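Local coordinates for Thiol:disulfide interchange protein (PDB 4OD7), which probably acts as a periplasmic dithiol oxidase of the DsbA subfamily, a thioredoxin-fold enzyme thought to introduce disulfide bonds into secreted proteins, at residues G20-V25 with A59-D64; F27-S32 with D64-L69. The protein carries 1 engineered substitution. All blocks are in the same frame, centred on the assembly; numbering follows the deposited sequence.

Overall arrangement
Interactions 1 and 2 follow one pair of neighbouring parallel strands, 24-28 and 58-62, from their beginning to the loops beyond their C-terminal ends; the centres of the two contacts lie about 15 Å apart. In interaction 1 the strands are just coming together, whereas in interaction 2 they have given way to the active-site loop and the loop before helix 70-83. Sheet pairing probably joins the two, with Phe-28 N 3.1 Å from Tyr-61 O and Val-63 N 3.0 Å from Phe-28 O. Interaction 2 reaches the redox site at engineered Ser-32, beside the bound peptide; the centre of interaction 1 lies about 7 Å from that of the chain, against 11 Å for interaction 2.

Interaction 1. Residues G20-V25 with A59-D64; sequences GAPQVV and ARYHVD. With SCN (thiocyanate ion), chain G.
Ala-59, bridged in parallel to Val-25, is held between backbone and side chains of residues 20-25. Its N-H bonds to Val-24 O at 2.9 Å, with an angle of 135° at the hydrogen. On the next residue, Val-25 CA brings its hydrogen to Ala-59 O at 3.6 Å, a CH...O contact that accompanies the parallel bridge between these two residues. The methyl of Ala-59 lies on the same sheet face as the side chain of Val-25 and is met by the ring of Pro-22, whose CG comes to 3.7 Å from Ala-59 CB.

Val-25 makes its closest side-chain contact with Tyr-61. With CG1 anti to the backbone N (chi1 -174°), this branch reaches across to the neighbouring strand and meets the CD2-CE2 side of the phenol ring, 3.4 Å from Tyr-61 CD2. The approach is oblique to the ring. At its far end the same side chain meets Pro-22 tip to tip, Tyr-61 OH lying 4.0 Å from Pro-22 CG, so Tyr-61 touches both Pro-22 and Val-25. Arg-60 points away from residues 20-25: at the end of its extended chain, NH1 donates a hydrogen bond, 3.2 Å, to the N of a thiocyanate ion, probably from the crystallisation liquor, which lies at the guanidinium edge, near its plane. Arg-60 NH1 also forms a salt bridge with Glu-26. Strand 24-28 is flanked on its other side by strand 153-156, while helix 130-145 packs on Tyr-61 through Gln-138, Gln-139 and Ala-142.

Interaction 2. Residues F27-S32 with D64-L69; sequences FFSFYS and DFLGPL. Engineered in segment 27-32: Ser-32 (natural residue Cys).
Tyr-31 lies flat against Gly-67, whose CA sits 3.4 Å above the ring centroid, only 2° off the ring normal, a CH-pi contact over the face. Further along, Pro-68 CD comes to 3.7 Å from Tyr-31 CE1, and the phenol oxygen accepts a hydrogen bond from Leu-69 N, with Tyr-31 OH to N at 3.0 Å. Leu-69 is the N-cap residue of helix 70-83, so the tyrosine ties the loop down just where that helix begins.

Leu-66, on the same side of the ring plane as Gly-67, brings CB to 4.0 Å from Tyr-31 CB. The same CB lies 3.6 Å from Ser-29 OG, and Leu-66 CD1 touches CB of both Ser-29 and engineered Ser-32. A water bridges Ser-29 and Leu-66, accepting from Ser-29 OG at 2.6 Å and donating to Leu-66 O at 2.8 Å. Ser-29 OG, anti to its backbone N (chi1 175°), also accepts from Tyr-31 N at 3.1 Å, an ST turn within the type I turn 29-32 that helps fix the backbone carrying the ring.

Farther out, Met-73 and Ile-97 touch Tyr-31, and Val-151 lies against Leu-66 and Ser-32. Ser-32 OG caps Cys-35 N and bonds an acidic side chain of the bound peptide, whose backbone packs on Phe-65 and Leu-66. Ser-32, replacing the natural redox cysteine partner of Cys-35, N-caps helix 33-41, as in thioredoxin-fold active sites.

Interaction 1. Residues G20-V25 with A59-D64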
ATOM      1  N   GLY A  20       4.130   1.731 -18.351  1.00 35.71           N
ATOM      2  CA  GLY A  20       2.735   1.332 -18.240  1.00 35.95           C
ATOM      3  C   GLY A  20       2.399   0.903 -16.844  1.00 35.77           C
ATOM      4  O   GLY A  20       1.649  -0.052 -16.628  1.00 34.22           O
ATOM      5  N   ALA A  21       3.011   1.602 -15.900  1.00 36.20           N
ATOM      6  CA  ALA A  21       2.671   1.482 -14.500  1.00 31.17           C
ATOM      7  C   ALA A  21       1.593   2.499 -14.223  1.00 31.18           C
ATOM      8  O   ALA A  21       1.499   3.497 -14.921  1.00 34.12           O
ATOM      9  CB  ALA A  21       3.884   1.721 -13.609  1.00 25.44           C
ATOM     10  N   PRO A  22       0.771   2.258 -13.206  1.00 26.87           N
ATOM     11  CA  PRO A  22      -0.135   3.294 -12.714  1.00 25.40           C
ATOM     12  C   PRO A  22       0.613   4.593 -12.363  1.00 25.72           C
ATOM     13  O   PRO A  22       1.829   4.540 -12.135  1.00 26.63           O
ATOM     14  CB  PRO A  22      -0.732   2.651 -11.472  1.00 21.74           C
ATOM     15  CG  PRO A  22      -0.610   1.229 -11.707  1.00 20.46           C
ATOM     16  CD  PRO A  22       0.620   1.006 -12.457  1.00 21.88           C
ATOM     17  N   GLN A  23      -0.073   5.733 -12.313  1.00 25.21           N
ATOM     18  CA  GLN A  23       0.619   7.024 -12.049  1.00 28.41           C
ATOM     19  C   GLN A  23       1.172   7.053 -10.587  1.00 26.94           C
ATOM     20  O   GLN A  23       2.217   7.663 -10.297  1.00 26.53           O
ATOM     21  CB  GLN A  23      -0.312   8.205 -12.284  1.00 37.17           C
ATOM     22  CG  GLN A  23      -0.416   8.673 -13.711  1.00 65.45           C
ATOM     23  CD  GLN A  23      -1.570   9.628 -13.886  1.00 62.21           C
ATOM     24  OE1 GLN A  23      -2.725   9.207 -13.955  1.00 64.18           O
ATOM     25  NE2 GLN A  23      -1.278  10.922 -13.905  1.00 41.97           N
ATOM     26  N   VAL A  24       0.418   6.439  -9.677  1.00 26.16           N
ATOM     27  CA  VAL A  24       0.873   6.237  -8.293  1.00 25.21           C
ATOM     28  C   VAL A  24       0.771   4.743  -7.863  1.00 21.47           C
ATOM     29  O   VAL A  24      -0.300   4.153  -7.921  1.00 21.09           O
ATOM     30  CB  VAL A  24       0.078   7.108  -7.290  1.00 25.28           C
ATOM     31  CG1 VAL A  24       0.646   6.918  -5.886  1.00 23.30           C
ATOM     32  CG2 VAL A  24       0.155   8.585  -7.652  1.00 24.28           C
ATOM     33  N   VAL A  25       1.883   4.143  -7.435  1.00 20.05           N
ATOM     34  CA  VAL A  25       1.873   2.786  -6.892  1.00 18.23           C
ATOM     35  C   VAL A  25       2.379   2.789  -5.433  1.00 19.12           C
ATOM     36  O   VAL A  25       3.522   3.131  -5.162  1.00 21.66           O
ATOM     37  CB  VAL A  25       2.742   1.812  -7.680  1.00 19.03           C
ATOM     38  CG1 VAL A  25       2.543   0.395  -7.128  1.00 19.43           C
ATOM     39  CG2 VAL A  25       2.405   1.859  -9.189  1.00 19.57           C
ATOM     40  N   ALA A  59      -2.754   2.692  -7.626  1.00 21.42           N
ATOM     41  CA  ALA A  59      -2.633   1.290  -7.252  1.00 19.74           C
ATOM     42  C   ALA A  59      -2.059   1.204  -5.826  1.00 21.65           C
ATOM     43  O   ALA A  59      -1.299   2.079  -5.402  1.00 19.10           O
ATOM     44  CB  ALA A  59      -1.747   0.543  -8.230  1.00 17.25           C
ATOM     45  N   ARG A  60      -2.427   0.137  -5.113  1.00 18.84           N
ATOM     46  CA  ARG A  60      -1.922  -0.177  -3.765  1.00 15.56           C
ATOM     47  C   ARG A  60      -1.673  -1.645  -3.739  1.00 16.50           C
ATOM     48  O   ARG A  60      -2.621  -2.395  -3.837  1.00 17.15           O
ATOM     49  CB  ARG A  60      -2.928   0.225  -2.706  1.00 16.49           C
ATOM     50  CG  ARG A  60      -2.508   0.002  -1.286  1.00 15.90           C
ATOM     51  CD  ARG A  60      -3.508   0.642  -0.354  1.00 18.01           C
ATOM     52  NE  ARG A  60      -3.316   0.281   1.055  1.00 18.25           N
ATOM     53  CZ  ARG A  60      -2.407   0.811   1.854  1.00 17.17           C
ATOM     54  NH1 ARG A  60      -1.572   1.711   1.407  1.00 15.99           N
ATOM     55  NH2 ARG A  60      -2.290   0.433   3.101  1.00 17.84           N
ATOM     56  N   TYR A  61      -0.410  -2.042  -3.613  1.00 14.85           N
ATOM     57  CA  TYR A  61       0.024  -3.436  -3.669  1.00 14.94           C
ATOM     58  C   TYR A  61       0.575  -3.907  -2.335  1.00 15.02           C
ATOM     59  O   TYR A  61       1.267  -3.164  -1.649  1.00 14.14           O
ATOM     60  CB  TYR A  61       1.081  -3.610  -4.739  1.00 15.53           C
ATOM     61  CG  TYR A  61       0.607  -3.303  -6.161  1.00 16.56           C
ATOM     62  CD1 TYR A  61      -0.727  -3.450  -6.536  1.00 15.14           C
ATOM     63  CD2 TYR A  61       1.514  -2.845  -7.125  1.00 16.51           C
ATOM     64  CE1 TYR A  61      -1.128  -3.151  -7.861  1.00 14.77           C
ATOM     65  CE2 TYR A  61       1.130  -2.555  -8.411  1.00 15.30           C
ATOM     66  CZ  TYR A  61      -0.175  -2.693  -8.771  1.00 17.38           C
ATOM     67  OH  TYR A  61      -0.493  -2.381 -10.073  1.00 23.64           O
ATOM     68  N   HIS A  62       0.272  -5.156  -1.989  1.00 17.03           N
ATOM     69  CA  HIS A  62       0.782  -5.788  -0.779  1.00 14.43           C
ATOM     70  C   HIS A  62       2.061  -6.592  -1.106  1.00 16.72           C
ATOM     71  O   HIS A  62       2.243  -7.140  -2.229  1.00 16.00           O
ATOM     72  CB  HIS A  62      -0.277  -6.692  -0.161  1.00 12.78           C
ATOM     73  CG  HIS A  62       0.092  -7.204   1.197  1.00 13.16           C
ATOM     74  ND1 HIS A  62       0.871  -8.323   1.393  1.00 13.29           N
ATOM     75  CD2 HIS A  62      -0.234  -6.754   2.431  1.00 12.78           C
ATOM     76  CE1 HIS A  62       1.016  -8.536   2.692  1.00 14.32           C
ATOM     77  NE2 HIS A  62       0.356  -7.597   3.345  1.00 13.59           N
ATOM     78  N   VAL A  63       2.979  -6.593  -0.142  1.00 12.68           N
ATOM     79  CA  VAL A  63       4.237  -7.280  -0.324  1.00 14.21           C
ATOM     80  C   VAL A  63       4.262  -8.638   0.412  1.00 15.45           C
ATOM     81  O   VAL A  63       3.677  -8.804   1.455  1.00 16.75           O
ATOM     82  CB  VAL A  63       5.419  -6.397   0.163  1.00 16.03           C
ATOM     83  CG1 VAL A  63       5.428  -5.017  -0.546  1.00 13.60           C
ATOM     84  CG2 VAL A  63       5.410  -6.250   1.675  1.00 14.94           C
ATOM     85  N   ASP A  64       4.992  -9.596  -0.141  1.00 18.32           N
ATOM     86  CA  ASP A  64       5.033 -10.942   0.398  1.00 18.21           C
ATOM     87  C   ASP A  64       6.059 -11.098   1.467  1.00 17.86           C
ATOM     88  O   ASP A  64       5.994 -12.057   2.227  1.00 20.52           O
ATOM     89  CB  ASP A  64       5.374 -11.964  -0.683  1.00 22.10           C
ATOM     90  CG  ASP A  64       4.289 -12.161  -1.711  1.00 22.37           C
ATOM     91  OD1 ASP A  64       3.173 -11.608  -1.608  1.00 20.90           O
ATOM     92  OD2 ASP A  64       4.609 -12.864  -2.682  1.00 24.43           O
TER
HETATM   93  S   SCN G 201       2.834   3.728   0.270  1.00 25.88           S
HETATM   94  C   SCN G 201       1.708   3.438   1.567  1.00 18.14           C
HETATM   95  N   SCN G 201       1.039   3.211   2.524  1.00 12.81           N

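Interaction 2. Residues F27-S32 with D64-L69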
ATOM      1  N   PHE A  27       3.129   0.579  -1.926  1.00 16.63           N
ATOM      2  CA  PHE A  27       3.568  -0.732  -1.461  1.00 14.86           C
ATOM      3  C   PHE A  27       3.491  -0.788   0.074  1.00 15.27           C
ATOM      4  O   PHE A  27       4.034   0.080   0.764  1.00 15.02           O
ATOM      5  CB  PHE A  27       4.990  -0.980  -1.920  1.00 16.88           C
ATOM      6  CG  PHE A  27       5.141  -1.052  -3.405  1.00 15.61           C
ATOM      7  CD1 PHE A  27       5.040  -2.247  -4.077  1.00 17.66           C
ATOM      8  CD2 PHE A  27       5.436   0.084  -4.134  1.00 16.39           C
ATOM      9  CE1 PHE A  27       5.204  -2.274  -5.470  1.00 17.25           C
ATOM     10  CE2 PHE A  27       5.592   0.041  -5.507  1.00 18.06           C
ATOM     11  CZ  PHE A  27       5.480  -1.125  -6.167  1.00 17.38           C
ATOM     12  N   PHE A  28       2.868  -1.830   0.603  1.00 15.92           N
ATOM     13  CA  PHE A  28       2.675  -1.943   2.050  1.00 11.53           C
ATOM     14  C   PHE A  28       2.628  -3.388   2.470  1.00 11.73           C
ATOM     15  O   PHE A  28       2.565  -4.280   1.642  1.00 13.90           O
ATOM     16  CB  PHE A  28       1.383  -1.203   2.461  1.00 12.08           C
ATOM     17  CG  PHE A  28       0.109  -2.010   2.265  1.00 14.26           C
ATOM     18  CD1 PHE A  28      -0.560  -2.581   3.351  1.00 13.70           C
ATOM     19  CD2 PHE A  28      -0.437  -2.188   0.991  1.00 11.78           C
ATOM     20  CE1 PHE A  28      -1.730  -3.291   3.161  1.00 10.06           C
ATOM     21  CE2 PHE A  28      -1.590  -2.909   0.816  1.00 14.06           C
ATOM     22  CZ  PHE A  28      -2.238  -3.447   1.914  1.00 12.37           C
ATOM     23  N   SER A  29       2.641  -3.599   3.774  1.00 10.55           N
ATOM     24  CA  SER A  29       2.412  -4.886   4.377  1.00 11.72           C
ATOM     25  C   SER A  29       1.521  -4.720   5.618  1.00 13.13           C
ATOM     26  O   SER A  29       1.685  -3.779   6.410  1.00 13.90           O
ATOM     27  CB  SER A  29       3.741  -5.554   4.786  1.00 13.66           C
ATOM     28  OG  SER A  29       3.517  -6.769   5.476  1.00 15.10           O
ATOM     29  N   PHE A  30       0.579  -5.640   5.785  1.00 13.74           N
ATOM     30  CA  PHE A  30      -0.246  -5.661   6.974  1.00 11.27           C
ATOM     31  C   PHE A  30       0.582  -5.993   8.189  1.00 13.60           C
ATOM     32  O   PHE A  30       0.179  -5.707   9.303  1.00 16.82           O
ATOM     33  CB  PHE A  30      -1.348  -6.658   6.843  1.00 12.42           C
ATOM     34  CG  PHE A  30      -2.475  -6.181   5.997  1.00 12.13           C
ATOM     35  CD1 PHE A  30      -3.274  -5.111   6.429  1.00 12.30           C
ATOM     36  CD2 PHE A  30      -2.760  -6.797   4.775  1.00 11.37           C
ATOM     37  CE1 PHE A  30      -4.358  -4.667   5.678  1.00 12.86           C
ATOM     38  CE2 PHE A  30      -3.838  -6.355   4.010  1.00 13.66           C
ATOM     39  CZ  PHE A  30      -4.626  -5.264   4.463  1.00 14.46           C
ATOM     40  N   TYR A  31       1.771  -6.535   7.969  1.00 14.34           N
ATOM     41  CA  TYR A  31       2.698  -6.860   9.062  1.00 15.02           C
ATOM     42  C   TYR A  31       3.569  -5.723   9.564  1.00 15.30           C
ATOM     43  O   TYR A  31       4.073  -5.784  10.649  1.00 14.53           O
ATOM     44  CB  TYR A  31       3.615  -7.975   8.613  1.00 16.77           C
ATOM     45  CG  TYR A  31       2.995  -9.351   8.626  1.00 17.78           C
ATOM     46  CD1 TYR A  31       2.941 -10.075   9.805  1.00 18.72           C
ATOM     47  CD2 TYR A  31       2.473  -9.929   7.476  1.00 17.46           C
ATOM     48  CE1 TYR A  31       2.425 -11.344   9.834  1.00 19.74           C
ATOM     49  CE2 TYR A  31       1.939 -11.210   7.510  1.00 19.55           C
ATOM     50  CZ  TYR A  31       1.922 -11.897   8.697  1.00 19.69           C
ATOM     51  OH  TYR A  31       1.424 -13.156   8.802  1.00 23.03           O
ATOM     52  N   SER A  32       3.658  -4.666   8.778  1.00 14.41           N
ATOM     53  CA  SER A  32       4.561  -3.571   8.989  1.00 13.67           C
ATOM     54  C   SER A  32       3.995  -2.508   9.969  1.00 13.96           C
ATOM     55  O   SER A  32       2.949  -1.901   9.716  1.00 15.01           O
ATOM     56  CB  SER A  32       4.867  -2.965   7.612  1.00 14.21           C
ATOM     57  OG  SER A  32       5.325  -1.646   7.702  1.00 14.58           O
ATOM     58  N   ASP A  64       4.992  -9.596  -0.141  1.00 18.32           N
ATOM     59  CA  ASP A  64       5.033 -10.942   0.398  1.00 18.21           C
ATOM     60  C   ASP A  64       6.059 -11.098   1.467  1.00 17.86           C
ATOM     61  O   ASP A  64       5.994 -12.057   2.227  1.00 20.52           O
ATOM     62  CB  ASP A  64       5.374 -11.964  -0.683  1.00 22.10           C
ATOM     63  CG  ASP A  64       4.289 -12.161  -1.711  1.00 22.37           C
ATOM     64  OD1 ASP A  64       3.173 -11.608  -1.608  1.00 20.90           O
ATOM     65  OD2 ASP A  64       4.609 -12.864  -2.682  1.00 24.43           O
ATOM     66  N   PHE A  65       7.019 -10.175   1.511  1.00 19.15           N
ATOM     67  CA  PHE A  65       8.281 -10.456   2.183  1.00 22.33           C
ATOM     68  C   PHE A  65       8.303 -10.182   3.683  1.00 21.80           C
ATOM     69  O   PHE A  65       9.287 -10.504   4.338  1.00 23.39           O
ATOM     70  CB  PHE A  65       9.470  -9.727   1.495  1.00 23.94           C
ATOM     71  CG  PHE A  65       9.325  -8.219   1.335  1.00 19.87           C
ATOM     72  CD1 PHE A  65       9.586  -7.358   2.370  1.00 19.66           C
ATOM     73  CD2 PHE A  65       9.017  -7.680   0.114  1.00 19.86           C
ATOM     74  CE1 PHE A  65       9.475  -6.009   2.203  1.00 18.78           C
ATOM     75  CE2 PHE A  65       8.903  -6.328  -0.049  1.00 20.27           C
ATOM     76  CZ  PHE A  65       9.145  -5.487   0.993  1.00 20.02           C
ATOM     77  N   LEU A  66       7.221  -9.656   4.236  1.00 20.42           N
ATOM     78  CA  LEU A  66       7.128  -9.545   5.678  1.00 21.06           C
ATOM     79  C   LEU A  66       6.117 -10.547   6.187  1.00 20.51           C
ATOM     80  O   LEU A  66       5.102 -10.773   5.557  1.00 20.84           O
ATOM     81  CB  LEU A  66       6.752  -8.140   6.090  1.00 20.27           C
ATOM     82  CG  LEU A  66       7.770  -7.046   5.719  1.00 18.89           C
ATOM     83  CD1 LEU A  66       7.275  -5.672   6.165  1.00 19.02           C
ATOM     84  CD2 LEU A  66       9.125  -7.353   6.311  1.00 17.83           C
ATOM     85  N   GLY A  67       6.461 -11.205   7.290  1.00 18.14           N
ATOM     86  CA  GLY A  67       5.523 -11.972   8.072  1.00 17.49           C
ATOM     87  C   GLY A  67       5.429 -13.389   7.588  1.00 22.20           C
ATOM     88  O   GLY A  67       5.716 -13.656   6.424  1.00 25.13           O
ATOM     89  N   PRO A  68       5.035 -14.314   8.466  1.00 23.01           N
ATOM     90  CA  PRO A  68       4.897 -15.709   8.063  1.00 24.00           C
ATOM     91  C   PRO A  68       3.856 -15.933   6.981  1.00 23.59           C
ATOM     92  O   PRO A  68       4.079 -16.735   6.078  1.00 25.67           O
ATOM     93  CB  PRO A  68       4.486 -16.406   9.354  1.00 20.23           C
ATOM     94  CG  PRO A  68       4.998 -15.597  10.389  1.00 20.48           C
ATOM     95  CD  PRO A  68       4.873 -14.181   9.914  1.00 24.28           C
ATOM     96  N   LEU A  69       2.783 -15.147   7.027  1.00 23.69           N
ATOM     97  CA  LEU A  69       1.711 -15.266   6.045  1.00 20.40           C
ATOM     98  C   LEU A  69       1.702 -14.104   5.027  1.00 19.57           C
ATOM     99  O   LEU A  69       0.661 -13.736   4.499  1.00 16.37           O
ATOM    100  CB  LEU A  69       0.373 -15.350   6.786  1.00 18.07           C
ATOM    101  CG  LEU A  69       0.239 -16.537   7.770  1.00 21.02           C
ATOM    102  CD1 LEU A  69      -1.019 -16.486   8.600  1.00 21.64           C
ATOM    103  CD2 LEU A  69       0.237 -17.857   6.983  1.00 21.79           C
TER
HETATM  104  O   HOH W   1       4.176  -8.719   3.814  1.00 15.18           O